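PDB 6IUQ: prolyl 4-hydroxylase from Phytophthora capsici LT1534, which probably hydroxylates proline residues at C4, using iron(II), molecular oxygen and 2-oxoglutarate, as prolyl 4-hydroxylases do. Local coordinates for residues A[27-32]-A[124-129]; A[102-107]-A[112-117]; A[235-240]-A[266-271]; A[248-251]-A[256-259]; A[278-283]-A[300-305]. One frame throughout, in Å; residues are numbered along the deposited sequence.

Interaction 1 (A[27-32]-A[124-129]); sequences EVCDQL and TTHLPQ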
# COMPACT_ATOMS: atom_id res chain seq x y z
N GLU A 27 1.20 18.38 -7.19
CA GLU A 27 1.68 17.48 -8.24
C GLU A 27 1.70 16.02 -7.79
O GLU A 27 1.29 15.12 -8.53
CB GLU A 27 3.07 17.91 -8.70
CG GLU A 27 3.17 19.40 -9.07
CD GLU A 27 3.66 20.28 -7.91
OE1 GLU A 27 4.89 20.46 -7.78
OE2 GLU A 27 2.81 20.78 -7.13
N VAL A 28 2.18 15.81 -6.58
CA VAL A 28 2.21 14.49 -5.97
C VAL A 28 0.78 13.95 -5.86
O VAL A 28 0.49 12.83 -6.27
CB VAL A 28 2.93 14.55 -4.58
CG1 VAL A 28 2.52 13.37 -3.68
CG2 VAL A 28 4.44 14.58 -4.77
N CYS A 29 -0.14 14.78 -5.37
CA CYS A 29 -1.53 14.36 -5.24
C CYS A 29 -2.18 14.10 -6.59
O CYS A 29 -2.97 13.17 -6.71
CB CYS A 29 -2.33 15.40 -4.45
SG CYS A 29 -1.86 15.43 -2.69
N ASP A 30 -1.86 14.90 -7.60
CA ASP A 30 -2.42 14.67 -8.93
C ASP A 30 -1.94 13.33 -9.49
O ASP A 30 -2.68 12.64 -10.19
CB ASP A 30 -2.06 15.79 -9.91
CG ASP A 30 -2.75 17.10 -9.59
OD1 ASP A 30 -3.76 17.10 -8.82
OD2 ASP A 30 -2.28 18.15 -10.11
N GLN A 31 -0.69 12.97 -9.20
CA GLN A 31 -0.16 11.70 -9.67
C GLN A 31 -0.82 10.53 -8.95
O GLN A 31 -1.17 9.52 -9.56
CB GLN A 31 1.35 11.61 -9.51
CG GLN A 31 1.93 10.52 -10.40
CD GLN A 31 3.40 10.21 -10.14
OE1 GLN A 31 4.27 11.08 -10.32
NE2 GLN A 31 3.68 8.96 -9.74
N LEU A 32 -0.98 10.67 -7.64
CA LEU A 32 -1.64 9.64 -6.84
C LEU A 32 -3.03 9.38 -7.40
O LEU A 32 -3.42 8.24 -7.65
CB LEU A 32 -1.71 10.07 -5.37
CG LEU A 32 -2.66 9.26 -4.49
CD1 LEU A 32 -2.18 7.81 -4.41
CD2 LEU A 32 -2.77 9.88 -3.09
N THR A 124 -6.50 16.24 1.94
CA THR A 124 -7.86 16.77 1.94
C THR A 124 -7.92 18.12 1.22
O THR A 124 -8.96 18.47 0.69
CB THR A 124 -8.46 16.90 3.37
OG1 THR A 124 -7.59 17.67 4.19
CG2 THR A 124 -8.66 15.51 4.00
N THR A 125 -6.81 18.85 1.17
CA THR A 125 -6.79 20.09 0.41
C THR A 125 -6.82 19.78 -1.09
O THR A 125 -7.64 20.33 -1.82
CB THR A 125 -5.54 20.96 0.72
OG1 THR A 125 -5.63 21.49 2.05
CG2 THR A 125 -5.42 22.11 -0.27
N HIS A 126 -5.93 18.91 -1.55
CA HIS A 126 -5.80 18.65 -2.98
C HIS A 126 -6.76 17.60 -3.51
O HIS A 126 -7.08 17.61 -4.69
CB HIS A 126 -4.37 18.25 -3.32
CG HIS A 126 -3.34 19.25 -2.88
ND1 HIS A 126 -3.37 20.57 -3.29
CD2 HIS A 126 -2.28 19.13 -2.06
CE1 HIS A 126 -2.35 21.22 -2.75
NE2 HIS A 126 -1.67 20.37 -1.99
N LEU A 127 -7.22 16.70 -2.64
CA LEU A 127 -8.16 15.65 -3.04
C LEU A 127 -9.38 15.55 -2.13
O LEU A 127 -9.61 14.51 -1.51
CB LEU A 127 -7.46 14.31 -3.09
CG LEU A 127 -6.25 14.24 -4.02
CD1 LEU A 127 -5.44 13.01 -3.75
CD2 LEU A 127 -6.69 14.29 -5.47
N PRO A 128 -10.20 16.61 -2.07
CA PRO A 128 -11.36 16.65 -1.17
C PRO A 128 -12.34 15.51 -1.42
O PRO A 128 -13.05 15.10 -0.52
CB PRO A 128 -12.03 17.99 -1.49
CG PRO A 128 -11.09 18.75 -2.35
CD PRO A 128 -10.14 17.78 -2.97
N GLN A 129 -12.37 15.00 -2.64
CA GLN A 129 -13.35 13.99 -3.00
C GLN A 129 -13.15 12.66 -2.25
O GLN A 129 -14.09 11.86 -2.18
CB GLN A 129 -13.36 13.74 -4.51
CG GLN A 129 -12.04 13.29 -5.13
CD GLN A 129 -11.15 14.46 -5.56
OE1 GLN A 129 -11.18 15.54 -4.97
NE2 GLN A 129 -10.38 14.25 -6.60

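Interaction 2 (A[102-107]-A[112-117]); sequences ALRTKV and ALFHST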
# COMPACT_ATOMS: atom_id res chain seq x y z
N ALA A 102 -0.37 4.40 25.66
CA ALA A 102 0.57 3.91 26.65
C ALA A 102 1.89 3.56 25.98
O ALA A 102 2.97 3.80 26.52
CB ALA A 102 0.01 2.70 27.38
N LEU A 103 1.78 2.98 24.79
CA LEU A 103 2.93 2.58 24.00
C LEU A 103 3.59 3.80 23.38
O LEU A 103 4.82 3.95 23.37
CB LEU A 103 2.49 1.59 22.92
CG LEU A 103 3.58 0.87 22.14
CD1 LEU A 103 4.72 0.51 23.07
CD2 LEU A 103 2.99 -0.38 21.53
N ARG A 104 2.75 4.70 22.87
CA ARG A 104 3.22 5.84 22.12
C ARG A 104 4.04 6.78 22.97
O ARG A 104 4.98 7.40 22.49
CB ARG A 104 2.04 6.60 21.51
CG ARG A 104 2.02 6.55 20.02
CD ARG A 104 0.88 7.36 19.51
NE ARG A 104 -0.37 6.65 19.75
CZ ARG A 104 -1.41 7.17 20.38
NH1 ARG A 104 -1.35 8.42 20.84
NH2 ARG A 104 -2.50 6.44 20.55
N THR A 105 3.68 6.86 24.25
CA THR A 105 4.40 7.69 25.21
C THR A 105 5.86 7.27 25.37
O THR A 105 6.71 8.07 25.79
CB THR A 105 3.70 7.66 26.59
OG1 THR A 105 2.30 7.90 26.41
CG2 THR A 105 4.27 8.72 27.54
N LYS A 106 6.18 6.03 25.02
CA LYS A 106 7.56 5.56 25.10
C LYS A 106 8.41 6.07 23.95
O LYS A 106 9.63 6.08 24.06
CB LYS A 106 7.62 4.04 25.13
CG LYS A 106 6.82 3.41 26.27
CD LYS A 106 6.95 1.89 26.28
CE LYS A 106 6.26 1.29 27.51
NZ LYS A 106 6.84 1.79 28.80
N VAL A 107 7.78 6.50 22.85
CA VAL A 107 8.52 6.84 21.62
C VAL A 107 8.09 8.18 21.01
O VAL A 107 7.24 8.23 20.10
CB VAL A 107 8.36 5.72 20.57
CG1 VAL A 107 9.36 4.59 20.84
CG2 VAL A 107 6.92 5.18 20.55
N ALA A 112 4.68 11.80 17.95
CA ALA A 112 4.48 13.01 17.15
C ALA A 112 4.08 12.68 15.71
O ALA A 112 3.30 13.41 15.10
CB ALA A 112 5.74 13.85 17.15
N LEU A 113 4.61 11.60 15.16
CA LEU A 113 4.19 11.22 13.81
C LEU A 113 2.74 10.77 13.86
O LEU A 113 1.97 11.08 12.98
CB LEU A 113 5.08 10.14 13.21
CG LEU A 113 4.70 9.79 11.76
CD1 LEU A 113 4.54 11.06 10.90
CD2 LEU A 113 5.70 8.84 11.11
N PHE A 114 2.37 10.06 14.92
CA PHE A 114 0.99 9.60 15.03
C PHE A 114 0.01 10.78 15.08
O PHE A 114 -1.05 10.71 14.50
CB PHE A 114 0.80 8.73 16.27
CG PHE A 114 -0.62 8.28 16.48
CD1 PHE A 114 -1.08 7.09 15.92
CD2 PHE A 114 -1.51 9.04 17.24
CE1 PHE A 114 -2.39 6.68 16.11
CE2 PHE A 114 -2.82 8.63 17.42
CZ PHE A 114 -3.26 7.45 16.85
N HIS A 115 0.40 11.85 15.76
CA HIS A 115 -0.47 13.00 15.94
C HIS A 115 -0.38 14.02 14.82
O HIS A 115 -1.18 14.94 14.72
CB HIS A 115 -0.15 13.69 17.28
CG HIS A 115 -0.71 12.97 18.47
ND1 HIS A 115 0.08 12.30 19.38
CD2 HIS A 115 -1.99 12.81 18.88
CE1 HIS A 115 -0.69 11.77 20.31
NE2 HIS A 115 -1.95 12.06 20.03
N SER A 116 0.62 13.86 13.97
CA SER A 116 0.76 14.78 12.84
C SER A 116 -0.42 14.68 11.88
O SER A 116 -0.93 13.59 11.60
CB SER A 116 2.07 14.51 12.11
OG SER A 116 2.02 15.08 10.82
N THR A 117 -0.88 15.82 11.38
CA THR A 117 -1.97 15.84 10.42
C THR A 117 -1.56 16.42 9.07
O THR A 117 -2.43 16.78 8.26
CB THR A 117 -3.16 16.67 10.91
OG1 THR A 117 -2.73 18.02 11.16
CG2 THR A 117 -3.76 16.06 12.16

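Interaction 3 (A[235-240]-A[266-271]); sequences KVNAPE and VQRLLS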
# COMPACT_ATOMS: atom_id res chain seq x y z
N LYS A 235 -16.40 7.30 1.99
CA LYS A 235 -17.20 6.88 0.83
C LYS A 235 -16.66 5.64 0.15
O LYS A 235 -17.06 5.32 -0.97
CB LYS A 235 -17.28 7.99 -0.21
CG LYS A 235 -18.05 9.22 0.26
CD LYS A 235 -18.31 10.15 -0.91
CE LYS A 235 -17.01 10.51 -1.62
NZ LYS A 235 -17.21 11.49 -2.73
N VAL A 236 -15.75 4.94 0.82
CA VAL A 236 -15.12 3.79 0.22
C VAL A 236 -16.10 2.59 0.21
O VAL A 236 -16.99 2.50 1.05
CB VAL A 236 -13.80 3.45 0.95
CG1 VAL A 236 -14.06 2.60 2.19
CG2 VAL A 236 -12.87 2.74 0.02
N ASN A 237 -15.92 1.71 -0.76
CA ASN A 237 -16.79 0.54 -0.97
C ASN A 237 -18.26 0.90 -1.21
O ASN A 237 -19.17 0.17 -0.84
CB ASN A 237 -16.64 -0.43 0.20
CG ASN A 237 -15.25 -1.07 0.23
OD1 ASN A 237 -14.69 -1.38 -0.81
ND2 ASN A 237 -14.71 -1.28 1.42
N ALA A 238 -18.46 2.03 -1.88
CA ALA A 238 -19.77 2.53 -2.30
C ALA A 238 -20.38 1.65 -3.39
O ALA A 238 -19.68 0.87 -4.03
CB ALA A 238 -19.64 3.98 -2.79
N PRO A 239 -21.71 1.78 -3.60
CA PRO A 239 -22.39 1.05 -4.68
C PRO A 239 -21.83 1.34 -6.08
O PRO A 239 -21.64 0.39 -6.85
CB PRO A 239 -23.84 1.54 -4.58
CG PRO A 239 -24.00 1.90 -3.13
CD PRO A 239 -22.67 2.50 -2.74
N GLU A 240 -21.54 2.60 -6.40
CA GLU A 240 -21.02 2.91 -7.73
C GLU A 240 -19.60 2.37 -7.92
O GLU A 240 -19.12 2.26 -9.05
CB GLU A 240 -21.03 4.42 -8.00
CG GLU A 240 -20.16 5.23 -7.06
CD GLU A 240 -20.97 5.87 -5.95
OE1 GLU A 240 -20.69 7.05 -5.61
OE2 GLU A 240 -21.90 5.21 -5.42
N VAL A 266 -13.86 -1.70 -8.72
CA VAL A 266 -14.57 -2.86 -9.24
C VAL A 266 -13.56 -3.87 -9.81
O VAL A 266 -13.85 -5.06 -9.92
CB VAL A 266 -15.64 -2.45 -10.31
CG1 VAL A 266 -15.00 -2.12 -11.66
CG2 VAL A 266 -16.69 -3.55 -10.48
N GLN A 267 -12.35 -3.40 -10.11
CA GLN A 267 -11.31 -4.27 -10.62
C GLN A 267 -10.97 -5.42 -9.66
O GLN A 267 -10.47 -6.46 -10.10
CB GLN A 267 -10.03 -3.48 -10.92
CG GLN A 267 -9.26 -2.98 -9.70
CD GLN A 267 -8.06 -2.12 -10.10
OE1 GLN A 267 -6.90 -2.51 -9.88
NE2 GLN A 267 -8.33 -0.96 -10.72
N ARG A 268 -11.24 -5.22 -8.37
CA ARG A 268 -10.98 -6.24 -7.35
C ARG A 268 -11.76 -7.54 -7.60
O ARG A 268 -11.36 -8.63 -7.13
CB ARG A 268 -11.31 -5.68 -5.95
CG ARG A 268 -10.52 -4.41 -5.62
CD ARG A 268 -10.94 -3.77 -4.31
NE ARG A 268 -12.29 -3.24 -4.37
CZ ARG A 268 -12.92 -2.66 -3.35
NH1 ARG A 268 -12.32 -2.52 -2.17
NH2 ARG A 268 -14.15 -2.23 -3.51
N LEU A 269 -12.85 -7.43 -8.34
CA LEU A 269 -13.66 -8.58 -8.72
C LEU A 269 -13.06 -9.31 -9.90
O LEU A 269 -13.58 -10.34 -10.30
CB LEU A 269 -15.08 -8.16 -9.06
CG LEU A 269 -15.78 -7.26 -8.03
CD1 LEU A 269 -17.05 -6.68 -8.61
CD2 LEU A 269 -16.06 -8.03 -6.75
N LEU A 270 -11.99 -8.76 -10.48
CA LEU A 270 -11.47 -9.30 -11.73
C LEU A 270 -10.00 -9.60 -11.64
O LEU A 270 -9.46 -10.27 -12.53
CB LEU A 270 -11.70 -8.32 -12.87
CG LEU A 270 -13.11 -7.77 -13.05
CD1 LEU A 270 -13.06 -6.62 -14.04
CD2 LEU A 270 -14.04 -8.84 -13.53
N SER A 271 -9.35 -9.12 -10.58
CA SER A 271 -7.89 -9.13 -10.52
C SER A 271 -7.30 -10.54 -10.44
O SER A 271 -6.24 -10.79 -11.01
CB SER A 271 -7.39 -8.31 -9.32
OG SER A 271 -7.79 -8.92 -8.09

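Interaction 4 (A[248-251]-A[256-259]); sequences QSDL and GFLE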
# COMPACT_ATOMS: atom_id res chain seq x y z
N GLN A 248 -21.99 4.51 -25.00
CA GLN A 248 -21.93 4.58 -26.46
C GLN A 248 -20.58 5.08 -26.97
O GLN A 248 -20.08 4.58 -27.98
CB GLN A 248 -23.06 5.47 -26.98
CG GLN A 248 -23.05 5.69 -28.49
CD GLN A 248 -24.33 6.37 -28.98
OE1 GLN A 248 -25.27 6.61 -28.21
NE2 GLN A 248 -24.37 6.68 -30.27
N SER A 249 -19.99 6.06 -26.27
CA SER A 249 -18.66 6.59 -26.62
C SER A 249 -17.55 5.54 -26.51
O SER A 249 -16.54 5.62 -27.22
CB SER A 249 -18.29 7.77 -25.70
OG SER A 249 -19.45 8.50 -25.32
N ASP A 250 -17.72 4.59 -25.61
CA ASP A 250 -16.73 3.53 -25.44
C ASP A 250 -16.55 2.72 -26.71
O ASP A 250 -15.45 2.26 -27.01
CB ASP A 250 -17.11 2.60 -24.29
CG ASP A 250 -17.03 3.28 -22.94
OD1 ASP A 250 -16.18 4.19 -22.78
OD2 ASP A 250 -17.82 2.91 -22.04
N LEU A 251 -17.64 2.57 -27.46
CA LEU A 251 -17.63 1.77 -28.68
C LEU A 251 -16.60 2.26 -29.67
O LEU A 251 -16.08 1.47 -30.45
CB LEU A 251 -19.01 1.78 -29.32
CG LEU A 251 -20.15 1.28 -28.43
CD1 LEU A 251 -21.42 1.10 -29.25
CD2 LEU A 251 -19.78 0.01 -27.67
N GLY A 256 -10.93 4.75 -23.11
CA GLY A 256 -11.67 5.45 -22.07
C GLY A 256 -12.32 4.50 -21.09
O GLY A 256 -12.33 4.73 -19.89
N PHE A 257 -12.88 3.42 -21.63
CA PHE A 257 -13.47 2.36 -20.84
C PHE A 257 -12.41 1.63 -19.99
O PHE A 257 -12.65 1.36 -18.81
CB PHE A 257 -14.18 1.37 -21.77
CG PHE A 257 -14.60 0.08 -21.10
CD1 PHE A 257 -13.72 -0.99 -21.02
CD2 PHE A 257 -15.87 -0.05 -20.58
CE1 PHE A 257 -14.11 -2.18 -20.41
CE2 PHE A 257 -16.27 -1.24 -19.97
CZ PHE A 257 -15.39 -2.30 -19.89
N LEU A 258 -11.27 1.30 -20.58
CA LEU A 258 -10.20 0.64 -19.83
C LEU A 258 -9.66 1.57 -18.75
O LEU A 258 -9.34 1.13 -17.64
CB LEU A 258 -9.07 0.21 -20.76
CG LEU A 258 -9.53 -0.90 -21.71
CD1 LEU A 258 -8.46 -1.31 -22.72
CD2 LEU A 258 -10.01 -2.10 -20.89
N GLU A 259 -9.60 2.87 -19.06
CA GLU A 259 -9.10 3.88 -18.14
C GLU A 259 -10.01 4.03 -16.91
O GLU A 259 -9.51 4.15 -15.79
CB GLU A 259 -8.92 5.21 -18.88
CG GLU A 259 -7.98 6.20 -18.23
CD GLU A 259 -6.49 5.82 -18.30
OE1 GLU A 259 -6.12 4.66 -18.62
OE2 GLU A 259 -5.68 6.71 -18.00

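Interaction 5 (A[278-283]-A[300-305]); sequences EYYESL and KSHETH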
# COMPACT_ATOMS: atom_id res chain seq x y z
N GLU A 278 0.43 -14.14 -11.52
CA GLU A 278 1.05 -13.44 -10.40
C GLU A 278 0.51 -13.90 -9.03
O GLU A 278 1.29 -14.15 -8.11
CB GLU A 278 0.85 -11.93 -10.54
CG GLU A 278 1.74 -11.28 -11.58
CD GLU A 278 1.23 -11.41 -13.01
OE1 GLU A 278 0.04 -11.72 -13.22
OE2 GLU A 278 2.03 -11.19 -13.94
N TYR A 279 -0.80 -14.00 -8.89
CA TYR A 279 -1.40 -14.55 -7.68
C TYR A 279 -0.89 -15.97 -7.39
O TYR A 279 -0.50 -16.29 -6.27
CB TYR A 279 -2.92 -14.60 -7.80
CG TYR A 279 -3.68 -13.34 -7.44
CD1 TYR A 279 -3.80 -12.29 -8.34
CD2 TYR A 279 -4.35 -13.24 -6.23
CE1 TYR A 279 -4.55 -11.14 -8.02
CE2 TYR A 279 -5.10 -12.10 -5.90
CZ TYR A 279 -5.19 -11.06 -6.81
OH TYR A 279 -5.93 -9.94 -6.49
N TYR A 280 -0.88 -16.82 -8.41
CA TYR A 280 -0.43 -18.20 -8.24
C TYR A 280 1.05 -18.26 -7.85
O TYR A 280 1.43 -18.99 -6.92
CB TYR A 280 -0.69 -19.02 -9.51
CG TYR A 280 -0.37 -20.50 -9.37
CD1 TYR A 280 -1.31 -21.38 -8.84
CD2 TYR A 280 0.86 -21.02 -9.78
CE1 TYR A 280 -1.03 -22.74 -8.71
CE2 TYR A 280 1.15 -22.37 -9.66
CZ TYR A 280 0.19 -23.22 -9.12
OH TYR A 280 0.47 -24.56 -8.97
N GLU A 281 1.90 -17.50 -8.52
CA GLU A 281 3.32 -17.51 -8.16
C GLU A 281 3.54 -17.07 -6.72
O GLU A 281 4.35 -17.66 -6.00
CB GLU A 281 4.15 -16.65 -9.10
CG GLU A 281 5.55 -17.22 -9.34
CD GLU A 281 5.52 -18.69 -9.83
OE1 GLU A 281 4.62 -19.06 -10.62
OE2 GLU A 281 6.41 -19.47 -9.43
N SER A 282 2.81 -16.05 -6.27
CA SER A 282 2.93 -15.63 -4.87
C SER A 282 2.54 -16.78 -3.96
O SER A 282 3.19 -17.01 -2.96
CB SER A 282 2.07 -14.40 -4.57
OG SER A 282 2.70 -13.22 -5.03
N LEU A 283 1.50 -17.52 -4.32
CA LEU A 283 1.08 -18.63 -3.46
C LEU A 283 2.12 -19.76 -3.46
O LEU A 283 2.23 -20.47 -2.47
CB LEU A 283 -0.30 -19.16 -3.89
CG LEU A 283 -1.49 -18.26 -3.56
CD1 LEU A 283 -2.64 -18.47 -4.53
CD2 LEU A 283 -1.95 -18.47 -2.13
N LYS A 300 -6.15 -23.56 -2.07
CA LYS A 300 -7.40 -24.19 -2.49
C LYS A 300 -8.44 -23.10 -2.78
O LYS A 300 -9.26 -23.24 -3.67
CB LYS A 300 -7.92 -25.15 -1.42
CG LYS A 300 -7.23 -26.48 -1.41
CD LYS A 300 -7.50 -27.25 -2.70
CE LYS A 300 -6.33 -28.17 -3.04
NZ LYS A 300 -6.54 -28.95 -4.30
N SER A 301 -8.37 -22.02 -2.03
CA SER A 301 -9.29 -20.90 -2.20
C SER A 301 -9.09 -20.26 -3.57
O SER A 301 -10.04 -19.98 -4.29
CB SER A 301 -9.09 -19.89 -1.06
OG SER A 301 -9.93 -18.78 -1.24
N HIS A 302 -7.83 -20.07 -3.95
CA HIS A 302 -7.48 -19.52 -5.26
C HIS A 302 -7.96 -20.44 -6.39
O HIS A 302 -8.63 -20.03 -7.35
CB HIS A 302 -5.97 -19.32 -5.34
CG HIS A 302 -5.46 -19.11 -6.72
ND1 HIS A 302 -5.21 -17.85 -7.24
CD2 HIS A 302 -5.12 -19.99 -7.70
CE1 HIS A 302 -4.75 -17.97 -8.48
NE2 HIS A 302 -4.69 -19.25 -8.78
N GLU A 303 -7.58 -21.70 -6.25
CA GLU A 303 -7.95 -22.76 -7.16
C GLU A 303 -9.45 -22.82 -7.42
O GLU A 303 -9.90 -22.90 -8.57
CB GLU A 303 -7.44 -24.07 -6.56
CG GLU A 303 -7.68 -25.31 -7.34
CD GLU A 303 -6.96 -26.47 -6.67
OE1 GLU A 303 -7.65 -27.40 -6.17
OE2 GLU A 303 -5.70 -26.43 -6.63
N THR A 304 -10.23 -22.75 -6.35
CA THR A 304 -11.69 -22.72 -6.45
C THR A 304 -12.23 -21.46 -7.14
O THR A 304 -13.14 -21.55 -7.97
CB THR A 304 -12.32 -22.81 -5.05
OG1 THR A 304 -11.95 -24.05 -4.44
CG2 THR A 304 -13.82 -22.73 -5.14
N HIS A 305 -11.68 -20.30 -6.80
CA HIS A 305 -12.10 -19.04 -7.41
C HIS A 305 -11.82 -19.03 -8.91
O HIS A 305 -12.66 -18.64 -9.72
CB HIS A 305 -11.39 -17.86 -6.73
CG HIS A 305 -11.81 -16.52 -7.27
ND1 HIS A 305 -11.53 -16.11 -8.55
CD2 HIS A 305 -12.48 -15.50 -6.68
CE1 HIS A 305 -12.02 -14.90 -8.74
NE2 HIS A 305 -12.60 -14.50 -7.62

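Interaction 1 (A[27-32]-A[124-129])
The imidazole of His126 has Cys29 SG near it from an oblique direction, 4.7 Å from the ring centroid and well off the ring normal, while one face carries CG2 of the preceding Thr125, set toward the rim. This is helix-to-helix packing on the flank of the double-stranded beta-helix (DSBH) core: helix 26-35 lies against the C-terminal turn of helix 118-126. The closest approach is methylene to methylene, Cys29 CB to His126 CB at 3.7 Å. With SG anti to its own carbonyl carbon (chi1 -70°), the cysteine sends its sulfur alongside the histidine CB and CD2. Leu127, the first residue to leave helical geometry, brings its CD1 branch against the same cysteine, 4.0 Å from Cys29 CB. That methyl also lies 3.9 Å from Cys29 O, so the leucine packs on both the side chain and the backbone of the cysteine. Leu123 of helix 118-126 touches both Cys29 and Leu32, and Val38 of strand 37-40 also packs on Leu32, tying the helix pair to the edge of the six-stranded sheet. At the far end of the contact, Leu32 CD2 stands 4.2 Å from Leu127 CD1.

Interaction 2 (A[102-107]-A[112-117])
A chi1 of -114°, away from the usual staggered values, followed by an extended chi2 and a bend at chi3 carries the guanidinium of Arg104 over the ring of Phe114, whose CG lies anti to its backbone N (chi1 177°), setting the ring face against the arginine. The two flat groups are stacked almost parallel, their planes 11° apart and their centres separated by 3.8 Å. This is a cation-pi contact with CZ over the ring face. The aliphatic CD joins in, 3.5 Å from Phe114 CG, and NE of the guanidinium stands over the middle of the ring. His115 comes in at the guanidinium edge instead, its CE1 3.5 Å from Arg104 NH1 and its ring plane steeply inclined to the guanidinium. The phenyl face can take the flat side of the guanidinium because the N-H groups of the latter lie in its own plane and point outward, where NE bonds to Leu98 O and NH2 weakly to His99 O, which would help to fix the rotation of the group. A weak, long ion pair to Asp111 also involves NH1. The stack bridges two consecutive short helices, 101-104 and 108-115, across the type I turn from Arg104 to Val107. Beside them, helix 46-61 receives Leu103, Lys106 and Val107, helix 17-23 touches Ala112 and Ser116, and Arg139 of strand 139-146 bonds to Phe114 O.

Interaction 3 (A[235-240]-A[266-271])
Asn237 OD1 is gripped by both terminal nitrogens of Arg268, at 2.9 Å from NH2 and 3.0 Å from NH1. The arginine approaches end-on, so that one oxygen sits in the fork of the guanidinium and within its plane. Sharing a single acceptor bends both bonds: the N-H...O angle is 148° at NH2 and 143° at NH1. Amide and guanidinium are nearly coplanar, with planes 15° apart, although the two side chains as a whole run roughly at right angles. NH2 approaches almost in line with the amide C=O, and NH1 lies in the carbonyl plane. On the arginine side, the bend at chi3 turns the chain so that its far end faces the asparagine. Neighbouring groups hold both partners: Arg268 NE bonds to the carbonyl oxygen of Pro265, NH1 also reaches that of Asn159, and Asn237 ND2 bonds to Asn159 OD1. Asn159 thus braces both side chains, and it follows Asp158, one of the iron ligands, directly in sequence. The bonds join two loops, the one after strand 224-232 and the one after helix 254-262, and the side chain of Arg268 is about 12 Å from the bound iron(II) ion. Because a positively charged group is met by a neutral amide and by carbonyl oxygens, the link is a charge-dipole one in which the arginine probably keeps its charge and polarises the amide oxygen.

Interaction 4 (A[248-251]-A[256-259])
Asp250 lays its carboxylate against the CB of Phe257, rather than against the ring face. This is local packing at the beginning of helix 254-262: the incoming residues 248-251, helical in phi and psi but lacking regular bonds, fold back on the helix's first turns. Asp250 OD1 and CG each approach Phe257 CB to 3.6 Å. The same oxygen is 3.6 Å from Phe257 N, too far to count as a hydrogen bond here. The other oxygen, OD2, lies near the plane of the phenyl ring at its edge, on the CD2 side, and carboxylate and ring planes are steeply inclined at 75°. Phe257 has CG anti to its backbone N (chi1 169°), which turns the ring away from the aspartate although its CB faces it, leaving the methylene and one ring edge to make the contact. Gly256 contributes through its backbone, its carbonyl carbon 4.2 Å from Asp250 OD1, a loose approach.

In the next shell, OD2 accepts from the backbone N of Thr247 and forms a salt bridge with Arg260 NH2, so the carboxylate, probably charged, is met by a backbone N-H just before residue 248 and by an arginine of helix 254-262. The phenyl ring is held by Trp254, edge-to-face, and by Phe318 of helix 313-328, which packs on this helix. At the ring edge, Phe257 CD2 lies 3.8 Å from Asp250 OD2.

Interaction 5 (A[278-283]-A[300-305])
His302 wedges its imidazole among Tyr279, Tyr280 and Leu283 of the facing helix. Leu283 presses its CD1 methyl to 3.5 Å from His302 CB and 3.6 Å from its CG, approaching the ring obliquely. At the other end of the imidazole, Tyr279 offers its CB, 3.9 Å from His302 CE1, while its ring leads away from the contact. Tyr280 meets the histidine with a ring edge: its CD1 is 4.0 Å from His302 NE2, a nitrogen that lies near the plane of the phenol ring. The two aromatic planes are inclined at 49°, neither stacked nor perpendicular. The imidazole is carried between the three residues because CG of His302 stands anti to its backbone N (chi1 165°), projecting the ring across the gap between the helices. Its ND1 bonds to Arg272 NH1, which would help to fix the rotation of the ring.

Tyr279 OH bonds to Ser271 OG, and Tyr279 packs on Cys155 and Leu214. Those contacts place the first helix beside the loop leading to the iron ligand His156 and beside strand 214-217. Further along the same helix, 276-287, the disulfide between Cys286 and Cys152 ties it covalently to that loop region. The segments run nearly antiparallel, their axes 10.9 Å apart at an angle of 160°: a two-helix antiparallel packing in the C-terminal helical region that flanks the DSBH core.

Along the chain, interaction 2 is nested inside the loop closed by interaction 1; interaction 3 follows, with interaction 4 nested inside it, and interaction 5 comes last. Helices 108-115 and 118-126 are consecutive, linking interactions 2 and 1, whose centres are 25 Å apart. Interactions 1 and 3 meet in a weak hydrogen bond from Lys235 NZ to Gln129 O. Interactions 3 and 5 are joined by a probable hydrogen bond between Ser271 OG and Tyr279 OH, while the centres of interactions 2 and 4 lie 47 Å apart. The contacts pack helices and loops around the sheets, while the iron ligands come from a loop and strand 214-217; interactions 3 and 5 stand nearest the metal.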